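Side-chain contacts in mitogen-activated protein kinase, putative (Map kinase-like protein) (Leishmania major, PDB 3PG1), which probably catalyses ATP-dependent phosphorylation of serine and threonine residues in target proteins, as a parasite member of the MAP kinase family: residues A[84-89]-A[147-152]; A[139-144]-A[326-331]; A[200-205]-A[216-221]; A[314-317]-A[323-326]. All blocks are in the same frame, centred on the assembly; numbering follows the deposited sequence.

Contact 1: residues A[84-89]-A[147-152]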
loop_
_atom_site.group_PDB
_atom_site.type_symbol
_atom_site.label_atom_id
_atom_site.label_comp_id
_atom_site.label_asym_id
_atom_site.label_seq_id
_atom_site.Cartn_x
_atom_site.Cartn_y
_atom_site.Cartn_z
ATOM N N ASN A 84 -10.956 -8.188 1.658
ATOM C CA ASN A 84 -11.784 -9.039 2.496
ATOM C C ASN A 84 -11.040 -10.133 3.238
ATOM O O ASN A 84 -11.608 -10.759 4.134
ATOM C CB ASN A 84 -12.921 -9.605 1.641
ATOM C CG ASN A 84 -14.198 -9.838 2.391
ATOM O OD1 ASN A 84 -14.498 -9.174 3.386
ATOM N ND2 ASN A 84 -14.958 -10.826 1.948
ATOM N N HIS A 85 -9.754 -10.346 2.898
ATOM C CA HIS A 85 -8.894 -11.358 3.517
ATOM C C HIS A 85 -8.399 -10.969 4.925
ATOM O O HIS A 85 -8.194 -11.838 5.773
ATOM C CB HIS A 85 -7.707 -11.656 2.585
ATOM C CG HIS A 85 -6.873 -12.813 3.038
ATOM N ND1 HIS A 85 -7.309 -14.118 2.890
ATOM C CD2 HIS A 85 -5.666 -12.824 3.650
ATOM C CE1 HIS A 85 -6.373 -14.870 3.440
ATOM N NE2 HIS A 85 -5.363 -14.139 3.906
ATOM N N PHE A 86 -8.161 -9.682 5.160
ATOM C CA PHE A 86 -7.623 -9.189 6.455
ATOM C C PHE A 86 -8.716 -8.631 7.354
ATOM O O PHE A 86 -9.678 -8.077 6.858
ATOM C CB PHE A 86 -6.566 -8.102 6.202
ATOM C CG PHE A 86 -5.409 -8.668 5.412
ATOM C CD1 PHE A 86 -4.403 -9.390 6.047
ATOM C CD2 PHE A 86 -5.381 -8.573 4.020
ATOM C CE1 PHE A 86 -3.381 -9.978 5.312
ATOM C CE2 PHE A 86 -4.354 -9.173 3.282
ATOM C CZ PHE A 86 -3.351 -9.849 3.931
ATOM N N HIS A 87 -8.517 -8.717 8.677
ATOM C CA HIS A 87 -9.402 -8.173 9.705
ATOM C C HIS A 87 -8.466 -7.736 10.785
ATOM O O HIS A 87 -8.328 -8.405 11.814
ATOM C CB HIS A 87 -10.383 -9.249 10.214
ATOM C CG HIS A 87 -11.214 -9.824 9.113
ATOM N ND1 HIS A 87 -10.830 -10.986 8.454
ATOM C CD2 HIS A 87 -12.321 -9.325 8.514
ATOM C CE1 HIS A 87 -11.736 -11.175 7.509
ATOM N NE2 HIS A 87 -12.660 -10.211 7.516
ATOM N N HIS A 88 -7.724 -6.664 10.498
ATOM C CA HIS A 88 -6.694 -6.200 11.413
ATOM C C HIS A 88 -6.731 -4.675 11.512
ATOM O O HIS A 88 -6.925 -4.029 10.486
ATOM C CB HIS A 88 -5.307 -6.697 10.921
ATOM C CG HIS A 88 -4.204 -6.464 11.902
ATOM N ND1 HIS A 88 -3.582 -5.227 12.008
ATOM C CD2 HIS A 88 -3.622 -7.322 12.758
ATOM C CE1 HIS A 88 -2.660 -5.361 12.942
ATOM N NE2 HIS A 88 -2.649 -6.600 13.435
ATOM N N PRO A 89 -6.512 -4.089 12.715
ATOM C CA PRO A 89 -6.576 -2.617 12.838
ATOM C C PRO A 89 -5.647 -1.805 11.933
ATOM O O PRO A 89 -5.925 -0.649 11.688
ATOM C CB PRO A 89 -6.252 -2.350 14.329
ATOM C CG PRO A 89 -6.414 -3.639 15.030
ATOM C CD PRO A 89 -6.207 -4.731 14.016
ATOM N N LEU A 147 2.600 -4.107 7.749
ATOM C CA LEU A 147 3.417 -4.894 6.793
ATOM C C LEU A 147 3.597 -6.330 7.272
ATOM O O LEU A 147 3.428 -7.258 6.487
ATOM C CB LEU A 147 4.771 -4.245 6.612
ATOM C CG LEU A 147 4.828 -2.909 5.865
ATOM C CD1 LEU A 147 6.288 -2.415 5.815
ATOM C CD2 LEU A 147 4.228 -3.041 4.466
ATOM N N HIS A 148 3.863 -6.525 8.588
ATOM C CA HIS A 148 4.040 -7.865 9.156
ATOM C C HIS A 148 2.776 -8.711 8.858
ATOM O O HIS A 148 2.901 -9.850 8.467
ATOM C CB HIS A 148 4.255 -7.790 10.697
ATOM C CG HIS A 148 4.578 -9.146 11.297
ATOM N ND1 HIS A 148 5.804 -9.764 11.068
ATOM C CD2 HIS A 148 3.846 -9.919 12.147
ATOM C CE1 HIS A 148 5.737 -10.940 11.697
ATOM N NE2 HIS A 148 4.606 -11.041 12.407
ATOM N N VAL A 149 1.581 -8.142 9.068
ATOM C CA VAL A 149 0.300 -8.824 8.857
ATOM C C VAL A 149 0.165 -9.204 7.360
ATOM O O VAL A 149 -0.174 -10.350 7.042
ATOM C CB VAL A 149 -0.912 -7.987 9.408
ATOM C CG1 VAL A 149 -2.257 -8.669 9.073
ATOM C CG2 VAL A 149 -0.776 -7.806 10.922
ATOM N N LEU A 150 0.453 -8.268 6.464
ATOM C CA LEU A 150 0.390 -8.588 5.043
ATOM C C LEU A 150 1.385 -9.728 4.716
ATOM O O LEU A 150 0.987 -10.753 4.174
ATOM C CB LEU A 150 0.760 -7.341 4.201
ATOM C CG LEU A 150 -0.208 -6.146 4.231
ATOM C CD1 LEU A 150 0.388 -4.978 3.409
ATOM C CD2 LEU A 150 -1.617 -6.525 3.730
ATOM N N HIS A 151 2.636 -9.594 5.169
ATOM C CA HIS A 151 3.720 -10.563 4.883
ATOM C C HIS A 151 3.428 -11.938 5.446
ATOM O O HIS A 151 3.715 -12.939 4.763
ATOM C CB HIS A 151 5.063 -10.036 5.392
ATOM C CG HIS A 151 5.539 -8.791 4.687
ATOM N ND1 HIS A 151 6.646 -8.091 5.142
ATOM C CD2 HIS A 151 5.014 -8.144 3.609
ATOM C CE1 HIS A 151 6.757 -7.040 4.333
ATOM N NE2 HIS A 151 5.760 -7.009 3.430
ATOM N N GLU A 152 2.774 -11.994 6.631
ATOM C CA GLU A 152 2.412 -13.286 7.249
ATOM C C GLU A 152 1.362 -14.023 6.391
ATOM O O GLU A 152 1.326 -15.254 6.401
ATOM C CB GLU A 152 1.971 -13.122 8.727
ATOM C CG GLU A 152 3.121 -12.730 9.661
ATOM C CD GLU A 152 4.204 -13.784 9.750
ATOM O OE1 GLU A 152 3.871 -14.889 10.216
ATOM O OE2 GLU A 152 5.307 -13.591 9.195
#
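Different first torsions swing Phe86 and His88 against one turn of helix 133-152: CG of Phe86 sits beside its backbone N (chi1 -61°), whereas the imidazole of His88 extends away from its N (chi1 -171°). Val149 meets the two rings with separate branches. Val149 CG1 touches Phe86 CD1 at 3.8 Å, and Val149 CG2 lies over one face of the His88 ring, 3.5 Å from the centroid, as a CH-pi contact. Pro89 CD covers the opposite face, so the imidazole is sandwiched between two aliphatic groups. Leu150 adds a second CH-pi contact, its CD2 standing 4.0 Å from the centroid of the Phe86 ring and displaced toward the CE2-CZ rim; His85 CD2 occupies the other face. Ile91 also packs on both Phe86 and Leu150. The contact thus anchors the loop that follows the C helix (70-85) of the kinase N-lobe on the E helix (133-152) of the C-lobe. No hydrogen bond or salt bridge joins the two segments, and the ND1 atom of His88 turns to the backbone N of Asn90, which fixes the ring's rotation. Attachment of the loop to the helix here therefore rests on dispersion and CH-pi contacts, and probably depends on shape more than on charge.

Contact 2: residues A[139-144]-A[326-331]; sequences FMYHIL and PLDLTE
Tyr141 reaches Asp328 with its phenol oxygen: OH donates a short hydrogen bond to OD2, 2.6 Å long. The tyrosine CG lies trans to the backbone N (chi1 -173°), carrying the ring out from helix 133-152 toward the turn at 326-331. Asp328 keeps its carboxylate beside its own backbone N, and the two side chains meet at about a right angle, with ring and carboxylate planes 71° apart. Asp328 OD2 lies at the ring edge, near the ring plane and 3.5 Å from Tyr141 CE2; the phenol approaches this oxygen on its anti side, 19° out of the carboxylate plane. The same OH accepts a hydrogen bond from the backbone N of Asp325, which probably polarises the hydroxyl and may favour its donation to Asp328. The turn bearing the aspartate is held by backbone bonds of its own, Leu327 O receiving both Thr330 N and Glu331 N. Its sequence and position in the loop after helix 311-315 are consistent with the common docking region of MAP kinases. Tyr141 and Leu329 both pack on Leu315 of helix 311-315, while other residues of 139-144 face elsewhere, Met140 toward helix 214-229 and Ile143 toward strand 173-175.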
loop_
_atom_site.group_PDB
_atom_site.type_symbol
_atom_site.label_atom_id
_atom_site.label_comp_id
_atom_site.label_asym_id
_atom_site.label_seq_id
_atom_site.Cartn_x
_atom_site.Cartn_y
_atom_site.Cartn_z
ATOM N N PHE A 139 4.094 5.729 14.934
ATOM C CA PHE A 139 3.693 5.525 13.534
ATOM C C PHE A 139 4.430 4.360 12.912
ATOM O O PHE A 139 3.813 3.519 12.257
ATOM C CB PHE A 139 3.955 6.807 12.669
ATOM C CG PHE A 139 3.097 8.029 12.947
ATOM C CD1 PHE A 139 1.817 7.903 13.473
ATOM C CD2 PHE A 139 3.582 9.309 12.706
ATOM C CE1 PHE A 139 1.039 9.042 13.753
ATOM C CE2 PHE A 139 2.802 10.441 12.982
ATOM C CZ PHE A 139 1.536 10.301 13.492
ATOM N N MET A 140 5.771 4.317 13.080
ATOM C CA MET A 140 6.611 3.242 12.523
ATOM C C MET A 140 6.215 1.877 13.091
ATOM O O MET A 140 6.193 0.898 12.345
ATOM C CB MET A 140 8.116 3.499 12.788
ATOM C CG MET A 140 8.718 4.595 11.865
ATOM S SD MET A 140 8.305 4.339 10.090
ATOM C CE MET A 140 8.994 2.716 9.777
ATOM N N TYR A 141 5.885 1.826 14.394
ATOM C CA TYR A 141 5.498 0.552 15.015
ATOM C C TYR A 141 4.246 0.008 14.271
ATOM O O TYR A 141 4.211 -1.157 13.908
ATOM C CB TYR A 141 5.258 0.714 16.555
ATOM C CG TYR A 141 5.031 -0.612 17.273
ATOM C CD1 TYR A 141 6.042 -1.573 17.345
ATOM C CD2 TYR A 141 3.812 -0.904 17.874
ATOM C CE1 TYR A 141 5.833 -2.802 17.985
ATOM C CE2 TYR A 141 3.609 -2.111 18.565
ATOM C CZ TYR A 141 4.614 -3.070 18.586
ATOM O OH TYR A 141 4.421 -4.281 19.234
ATOM N N HIS A 142 3.246 0.866 14.054
ATOM C CA HIS A 142 1.995 0.486 13.396
ATOM C C HIS A 142 2.159 0.220 11.907
ATOM O O HIS A 142 1.533 -0.707 11.368
ATOM C CB HIS A 142 0.904 1.515 13.710
ATOM C CG HIS A 142 0.428 1.441 15.136
ATOM N ND1 HIS A 142 -0.767 0.822 15.464
ATOM C CD2 HIS A 142 1.025 1.861 16.275
ATOM C CE1 HIS A 142 -0.869 0.901 16.785
ATOM N NE2 HIS A 142 0.186 1.512 17.319
ATOM N N ILE A 143 3.022 1.009 11.243
ATOM C CA ILE A 143 3.346 0.760 9.821
ATOM C C ILE A 143 3.956 -0.632 9.690
ATOM O O ILE A 143 3.563 -1.380 8.791
ATOM C CB ILE A 143 4.313 1.845 9.217
ATOM C CG1 ILE A 143 3.624 3.236 9.075
ATOM C CG2 ILE A 143 4.945 1.389 7.870
ATOM C CD1 ILE A 143 4.638 4.441 9.016
ATOM N N LEU A 144 4.938 -0.978 10.557
ATOM C CA LEU A 144 5.593 -2.290 10.443
ATOM C C LEU A 144 4.670 -3.442 10.828
ATOM O O LEU A 144 4.792 -4.518 10.266
ATOM C CB LEU A 144 6.902 -2.336 11.230
ATOM C CG LEU A 144 8.039 -1.521 10.585
ATOM C CD1 LEU A 144 9.204 -1.323 11.572
ATOM C CD2 LEU A 144 8.530 -2.207 9.259
ATOM N N PRO A 326 5.196 -9.020 22.171
ATOM C CA PRO A 326 5.224 -10.172 21.247
ATOM C C PRO A 326 3.850 -10.565 20.718
ATOM O O PRO A 326 3.783 -11.085 19.631
ATOM C CB PRO A 326 5.880 -11.284 22.094
ATOM C CG PRO A 326 5.637 -10.880 23.501
ATOM C CD PRO A 326 5.820 -9.377 23.466
ATOM N N LEU A 327 2.759 -10.298 21.467
ATOM C CA LEU A 327 1.401 -10.618 21.031
ATOM C C LEU A 327 1.040 -9.893 19.736
ATOM O O LEU A 327 0.217 -10.380 18.974
ATOM C CB LEU A 327 0.387 -10.273 22.134
ATOM C CG LEU A 327 0.007 -11.414 23.051
ATOM C CD1 LEU A 327 -0.455 -10.892 24.357
ATOM C CD2 LEU A 327 -1.097 -12.287 22.440
ATOM N N ASP A 328 1.650 -8.697 19.493
ATOM C CA ASP A 328 1.397 -7.943 18.246
ATOM C C ASP A 328 1.870 -8.719 17.008
ATOM O O ASP A 328 1.345 -8.515 15.910
ATOM C CB ASP A 328 2.053 -6.557 18.314
ATOM C CG ASP A 328 1.358 -5.640 19.315
ATOM O OD1 ASP A 328 0.087 -5.686 19.401
ATOM O OD2 ASP A 328 2.064 -4.893 20.022
ATOM N N LEU A 329 2.812 -9.642 17.195
ATOM C CA LEU A 329 3.302 -10.466 16.074
ATOM C C LEU A 329 2.322 -11.561 15.620
ATOM O O LEU A 329 2.458 -12.077 14.508
ATOM C CB LEU A 329 4.693 -11.097 16.395
ATOM C CG LEU A 329 5.832 -10.113 16.762
ATOM C CD1 LEU A 329 7.053 -10.873 17.261
ATOM C CD2 LEU A 329 6.229 -9.215 15.545
ATOM N N THR A 330 1.367 -11.944 16.482
ATOM C CA THR A 330 0.469 -13.076 16.182
ATOM C C THR A 330 -1.020 -12.748 16.256
ATOM O O THR A 330 -1.824 -13.499 15.707
ATOM C CB THR A 330 0.761 -14.244 17.133
ATOM O OG1 THR A 330 0.621 -13.755 18.448
ATOM C CG2 THR A 330 2.171 -14.866 16.925
ATOM N N GLU A 331 -1.393 -11.659 16.905
ATOM C CA GLU A 331 -2.840 -11.339 17.029
ATOM C C GLU A 331 -3.429 -10.761 15.773
ATOM O O GLU A 331 -2.817 -9.886 15.166
ATOM C CB GLU A 331 -3.114 -10.390 18.213
ATOM C CG GLU A 331 -3.182 -11.077 19.554
ATOM C CD GLU A 331 -4.282 -12.117 19.664
ATOM O OE1 GLU A 331 -3.935 -13.309 19.776
ATOM O OE2 GLU A 331 -5.478 -11.759 19.578
#

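Contact 3: residues A[200-205]-A[216-221]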
loop_
_atom_site.group_PDB
_atom_site.type_symbol
_atom_site.label_atom_id
_atom_site.label_comp_id
_atom_site.label_asym_id
_atom_site.label_seq_id
_atom_site.Cartn_x
_atom_site.Cartn_y
_atom_site.Cartn_z
ATOM N N ARG A 200 11.168 2.965 -3.997
ATOM C CA ARG A 200 11.413 1.642 -4.576
ATOM C C ARG A 200 12.767 1.111 -4.166
ATOM O O ARG A 200 13.787 1.787 -4.327
ATOM C CB ARG A 200 11.318 1.682 -6.119
ATOM C CG ARG A 200 9.971 2.170 -6.638
ATOM C CD ARG A 200 9.253 1.145 -7.484
ATOM N NE ARG A 200 8.046 1.705 -8.101
ATOM C CZ ARG A 200 6.871 1.846 -7.489
ATOM N NH1 ARG A 200 6.726 1.490 -6.219
ATOM N NH2 ARG A 200 5.844 2.388 -8.133
ATOM N N ALA A 201 12.767 -0.137 -3.706
ATOM C CA ALA A 201 13.940 -0.871 -3.267
ATOM C C ALA A 201 14.884 -0.989 -4.460
ATOM O O ALA A 201 14.398 -1.024 -5.595
ATOM C CB ALA A 201 13.513 -2.251 -2.789
ATOM N N PRO A 202 16.207 -1.076 -4.233
ATOM C CA PRO A 202 17.164 -1.236 -5.374
ATOM C C PRO A 202 16.809 -2.368 -6.328
ATOM O O PRO A 202 16.819 -2.145 -7.533
ATOM C CB PRO A 202 18.503 -1.479 -4.667
ATOM C CG PRO A 202 18.343 -0.720 -3.370
ATOM C CD PRO A 202 16.928 -0.987 -2.952
ATOM N N GLU A 203 16.357 -3.522 -5.809
ATOM C CA GLU A 203 15.929 -4.630 -6.680
ATOM C C GLU A 203 14.699 -4.289 -7.554
ATOM O O GLU A 203 14.612 -4.821 -8.650
ATOM C CB GLU A 203 15.739 -5.973 -5.889
ATOM C CG GLU A 203 14.682 -5.928 -4.770
ATOM C CD GLU A 203 15.110 -5.470 -3.381
ATOM O OE1 GLU A 203 14.462 -5.920 -2.412
ATOM O OE2 GLU A 203 16.056 -4.655 -3.249
ATOM N N LEU A 204 13.773 -3.383 -7.114
ATOM C CA LEU A 204 12.659 -2.993 -8.017
ATOM C C LEU A 204 13.149 -1.974 -9.031
ATOM O O LEU A 204 12.705 -1.989 -10.180
ATOM C CB LEU A 204 11.452 -2.418 -7.253
ATOM C CG LEU A 204 10.703 -3.421 -6.304
ATOM C CD1 LEU A 204 9.558 -2.743 -5.657
ATOM C CD2 LEU A 204 10.135 -4.645 -7.105
ATOM N N VAL A 205 14.081 -1.078 -8.627
ATOM C CA VAL A 205 14.628 -0.077 -9.583
ATOM C C VAL A 205 15.361 -0.877 -10.691
ATOM O O VAL A 205 15.346 -0.479 -11.857
ATOM C CB VAL A 205 15.604 0.932 -8.868
ATOM C CG1 VAL A 205 16.300 1.859 -9.891
ATOM C CG2 VAL A 205 14.874 1.753 -7.766
ATOM N N ASP A 216 9.213 -4.126 0.777
ATOM C CA ASP A 216 8.411 -3.283 1.669
ATOM C C ASP A 216 9.215 -2.710 2.815
ATOM O O ASP A 216 8.879 -1.615 3.289
ATOM C CB ASP A 216 7.168 -4.022 2.222
ATOM C CG ASP A 216 6.158 -4.376 1.144
ATOM O OD1 ASP A 216 5.350 -5.301 1.376
ATOM O OD2 ASP A 216 6.166 -3.711 0.070
ATOM N N MET A 217 10.240 -3.454 3.278
ATOM C CA MET A 217 11.115 -3.026 4.369
ATOM C C MET A 217 11.947 -1.820 3.918
ATOM O O MET A 217 12.196 -0.916 4.714
ATOM C CB MET A 217 11.995 -4.197 4.874
ATOM C CG MET A 217 11.237 -5.181 5.761
ATOM S SD MET A 217 10.270 -4.387 7.076
ATOM C CE MET A 217 11.587 -3.775 8.113
ATOM N N TRP A 218 12.346 -1.800 2.631
ATOM C CA TRP A 218 13.083 -0.676 2.043
ATOM C C TRP A 218 12.174 0.558 2.038
ATOM O O TRP A 218 12.610 1.625 2.456
ATOM C CB TRP A 218 13.531 -0.967 0.590
ATOM C CG TRP A 218 14.246 0.236 0.003
ATOM C CD1 TRP A 218 13.686 1.296 -0.654
ATOM C CD2 TRP A 218 15.651 0.488 0.047
ATOM N NE1 TRP A 218 14.666 2.184 -1.037
ATOM C CE2 TRP A 218 15.883 1.705 -0.637
ATOM C CE3 TRP A 218 16.749 -0.216 0.573
ATOM C CZ2 TRP A 218 17.161 2.271 -0.743
ATOM C CZ3 TRP A 218 18.021 0.296 0.389
ATOM C CH2 TRP A 218 18.218 1.559 -0.211
ATOM N N SER A 219 10.923 0.415 1.552
ATOM C CA SER A 219 9.974 1.539 1.522
ATOM C C SER A 219 9.719 2.113 2.918
ATOM O O SER A 219 9.660 3.340 3.109
ATOM C CB SER A 219 8.656 1.141 0.867
ATOM O OG SER A 219 8.858 0.499 -0.384
ATOM N N ALA A 220 9.555 1.217 3.889
ATOM C CA ALA A 220 9.327 1.615 5.274
ATOM C C ALA A 220 10.530 2.438 5.836
ATOM O O ALA A 220 10.306 3.393 6.553
ATOM C CB ALA A 220 9.048 0.369 6.123
ATOM N N GLY A 221 11.758 2.038 5.521
ATOM C CA GLY A 221 12.970 2.752 5.930
ATOM C C GLY A 221 13.002 4.146 5.310
ATOM O O GLY A 221 13.383 5.105 5.975
HETATM O O HOH W 1 14.266 4.489 -2.759
HETATM O O HOH W 2 10.186 -1.184 -2.631
#
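Ala201 passes close to Trp218, their CA atoms 5.4 Å apart, where the chain runs in extended form through Arg200 and Ala201 before turning into the short helix 202-205. Ala201 is the N-cap residue of that helix; the other segment is a regular part of helix 214-229. The indole of Trp218 swings away from the backbone N (chi1 178°), which lays one of its faces beneath two consecutive residues. Ala201 CA stands over the five-membered ring, 3.6 Å from its centroid, and Pro202 CD is almost perpendicularly above the six-membered ring, 3.5 Å from its centroid and 9° off the normal. Ala201 CB closes the near end against Trp218 CB at 3.6 Å. At the indole edge Trp218 NE1 donates to a water oxygen 2.9 Å away, in the plane of the ring. A second water links the segments, accepting from Ala201 N at 3.0 Å and donating to Ser219 OG at 3.1 Å; the same OG is also hydrogen-bonded to Tyr199 O. Beyond the contact, Arg200 makes a salt bridge with Asp159 of the HRD motif, and Glu203 one with Arg308. Ala201, Pro202 and Glu203 form the APE motif that ends the activation segment of protein kinases, and its seating on the F helix (214-229), through the tryptophan and serine of the D-x-W-S-x-G sequence, is a hallmark of the eukaryotic kinase C-lobe.

Contact 4: residues A[314-317]-A[323-326]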
loop_
_atom_site.group_PDB
_atom_site.type_symbol
_atom_site.label_atom_id
_atom_site.label_comp_id
_atom_site.label_asym_id
_atom_site.label_seq_id
_atom_site.Cartn_x
_atom_site.Cartn_y
_atom_site.Cartn_z
ATOM N N ALA A 314 12.784 -6.133 12.865
ATOM C CA ALA A 314 12.656 -4.652 12.964
ATOM C C ALA A 314 11.724 -4.371 14.153
ATOM O O ALA A 314 12.029 -3.535 14.977
ATOM C CB ALA A 314 12.019 -4.109 11.698
ATOM N N LEU A 315 10.588 -5.078 14.233
ATOM C CA LEU A 315 9.633 -4.943 15.365
ATOM C C LEU A 315 10.290 -5.265 16.714
ATOM O O LEU A 315 10.004 -4.579 17.702
ATOM C CB LEU A 315 8.371 -5.773 15.148
ATOM C CG LEU A 315 7.406 -5.164 14.052
ATOM C CD1 LEU A 315 6.454 -6.213 13.518
ATOM C CD2 LEU A 315 6.610 -3.959 14.609
ATOM N N ARG A 316 11.256 -6.223 16.730
ATOM C CA ARG A 316 11.990 -6.618 17.943
ATOM C C ARG A 316 13.209 -5.758 18.238
ATOM O O ARG A 316 13.882 -5.957 19.252
ATOM C CB ARG A 316 12.396 -8.093 17.875
ATOM C CG ARG A 316 11.182 -9.034 18.013
ATOM C CD ARG A 316 11.652 -10.459 18.010
ATOM N NE ARG A 316 10.574 -11.404 18.299
ATOM C CZ ARG A 316 10.187 -11.764 19.521
ATOM N NH1 ARG A 316 10.755 -11.218 20.595
ATOM N NH2 ARG A 316 9.238 -12.663 19.682
ATOM N N HIS A 317 13.487 -4.791 17.370
ATOM C CA HIS A 317 14.627 -3.925 17.499
ATOM C C HIS A 317 14.439 -3.039 18.742
ATOM O O HIS A 317 13.312 -2.631 19.012
ATOM C CB HIS A 317 14.800 -3.074 16.201
ATOM C CG HIS A 317 16.071 -2.264 16.150
ATOM N ND1 HIS A 317 16.225 -1.096 16.899
ATOM C CD2 HIS A 317 17.212 -2.484 15.454
ATOM C CE1 HIS A 317 17.429 -0.632 16.603
ATOM N NE2 HIS A 317 18.052 -1.423 15.726
ATOM N N LEU A 323 7.283 0.072 23.206
ATOM C CA LEU A 323 5.973 -0.176 22.601
ATOM C C LEU A 323 5.703 -1.629 22.321
ATOM O O LEU A 323 4.539 -2.034 22.241
ATOM C CB LEU A 323 5.888 0.568 21.253
ATOM C CG LEU A 323 6.027 2.129 21.238
ATOM C CD1 LEU A 323 5.743 2.651 19.825
ATOM C CD2 LEU A 323 5.067 2.839 22.208
ATOM N N PHE A 324 6.776 -2.389 22.075
ATOM C CA PHE A 324 6.697 -3.764 21.646
ATOM C C PHE A 324 6.044 -4.706 22.610
ATOM O O PHE A 324 6.296 -4.684 23.813
ATOM C CB PHE A 324 8.085 -4.295 21.202
ATOM C CG PHE A 324 8.110 -5.746 20.794
ATOM C CD1 PHE A 324 7.657 -6.137 19.544
ATOM C CD2 PHE A 324 8.557 -6.725 21.678
ATOM C CE1 PHE A 324 7.662 -7.484 19.172
ATOM C CE2 PHE A 324 8.548 -8.069 21.312
ATOM C CZ PHE A 324 8.143 -8.434 20.038
ATOM N N ASP A 325 5.222 -5.572 22.047
ATOM C CA ASP A 325 4.596 -6.671 22.762
ATOM C C ASP A 325 4.623 -7.859 21.786
ATOM O O ASP A 325 4.156 -7.709 20.663
ATOM C CB ASP A 325 3.151 -6.356 23.170
ATOM C CG ASP A 325 2.640 -7.357 24.169
ATOM O OD1 ASP A 325 2.142 -6.940 25.202
ATOM O OD2 ASP A 325 2.736 -8.561 23.905
ATOM N N PRO A 326 5.196 -9.020 22.171
ATOM C CA PRO A 326 5.224 -10.172 21.247
ATOM C C PRO A 326 3.850 -10.565 20.718
ATOM O O PRO A 326 3.783 -11.085 19.631
ATOM C CB PRO A 326 5.880 -11.284 22.094
ATOM C CG PRO A 326 5.637 -10.880 23.501
ATOM C CD PRO A 326 5.820 -9.377 23.466
#
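In the C-lobe of the kinase fold, helix 311-315 ends and the chain loops back, so that Phe324 packs against Leu315 and Arg316. The loop leads into an acidic sequence consistent with the common docking region of MAP kinases, and Phe324 lies just ahead of it. With chi1 at 177°, the phenyl group stretches out on the side opposite its own amide nitrogen and points at the C-terminal end of the helix. There Leu315 O lies 3.4 Å from Phe324 CD1, set obliquely to the ring, while Leu315 CB makes a looser apolar contact with CE1. Arg316 comes to the far end of the ring. Its CG touches Phe324 CZ at 3.7 Å, and the extended chain beyond then carries the guanidinium across, so that Phe324 CZ lies over one guanidinium face, 3.9 Å from Arg316 NH1. The two planes are inclined by 56°, so the groups meet at a slant and do not stack. A salt bridge from Arg316 NE to Glu312, one helical turn back, holds the guanidinium beside the CZ end of the ring. Leu329 touches Arg316 and Phe324, and Tyr141 of helix 133-152 packs on Phe324, so this exposed edge is backed by side chains of the C-lobe and of the loop itself. Pro326 completes the group from within the loop: Pro326 N lies 3.5 Å above the plane of the Phe324 ring, toward its rim, and Pro326 CB approaches Arg316 NH2 at 4.4 Å.

Overall arrangement
Helix 133-152 connects contacts 1 and 2, whose centres are 11 Å apart, and a weak hydrogen bond from His148 NE2 to Leu329 O (3.2 Å) joins them directly. Contacts 2 and 4 lie closer still, with 7 Å between centres, and share Pro326; together they fasten the loop after helix 311-315 to the C-lobe. Contact 3 stands apart, about 19 to 21 Å from the other three centres, yet is linked to contact 1 by His151 NE2 and Asp216 OD1 at 2.7 Å. Asp216 also binds the backbone N atoms of His157 and Arg158, and Arg200 binds Asp159, so contact 3 adjoins the HRD motif of the catalytic loop.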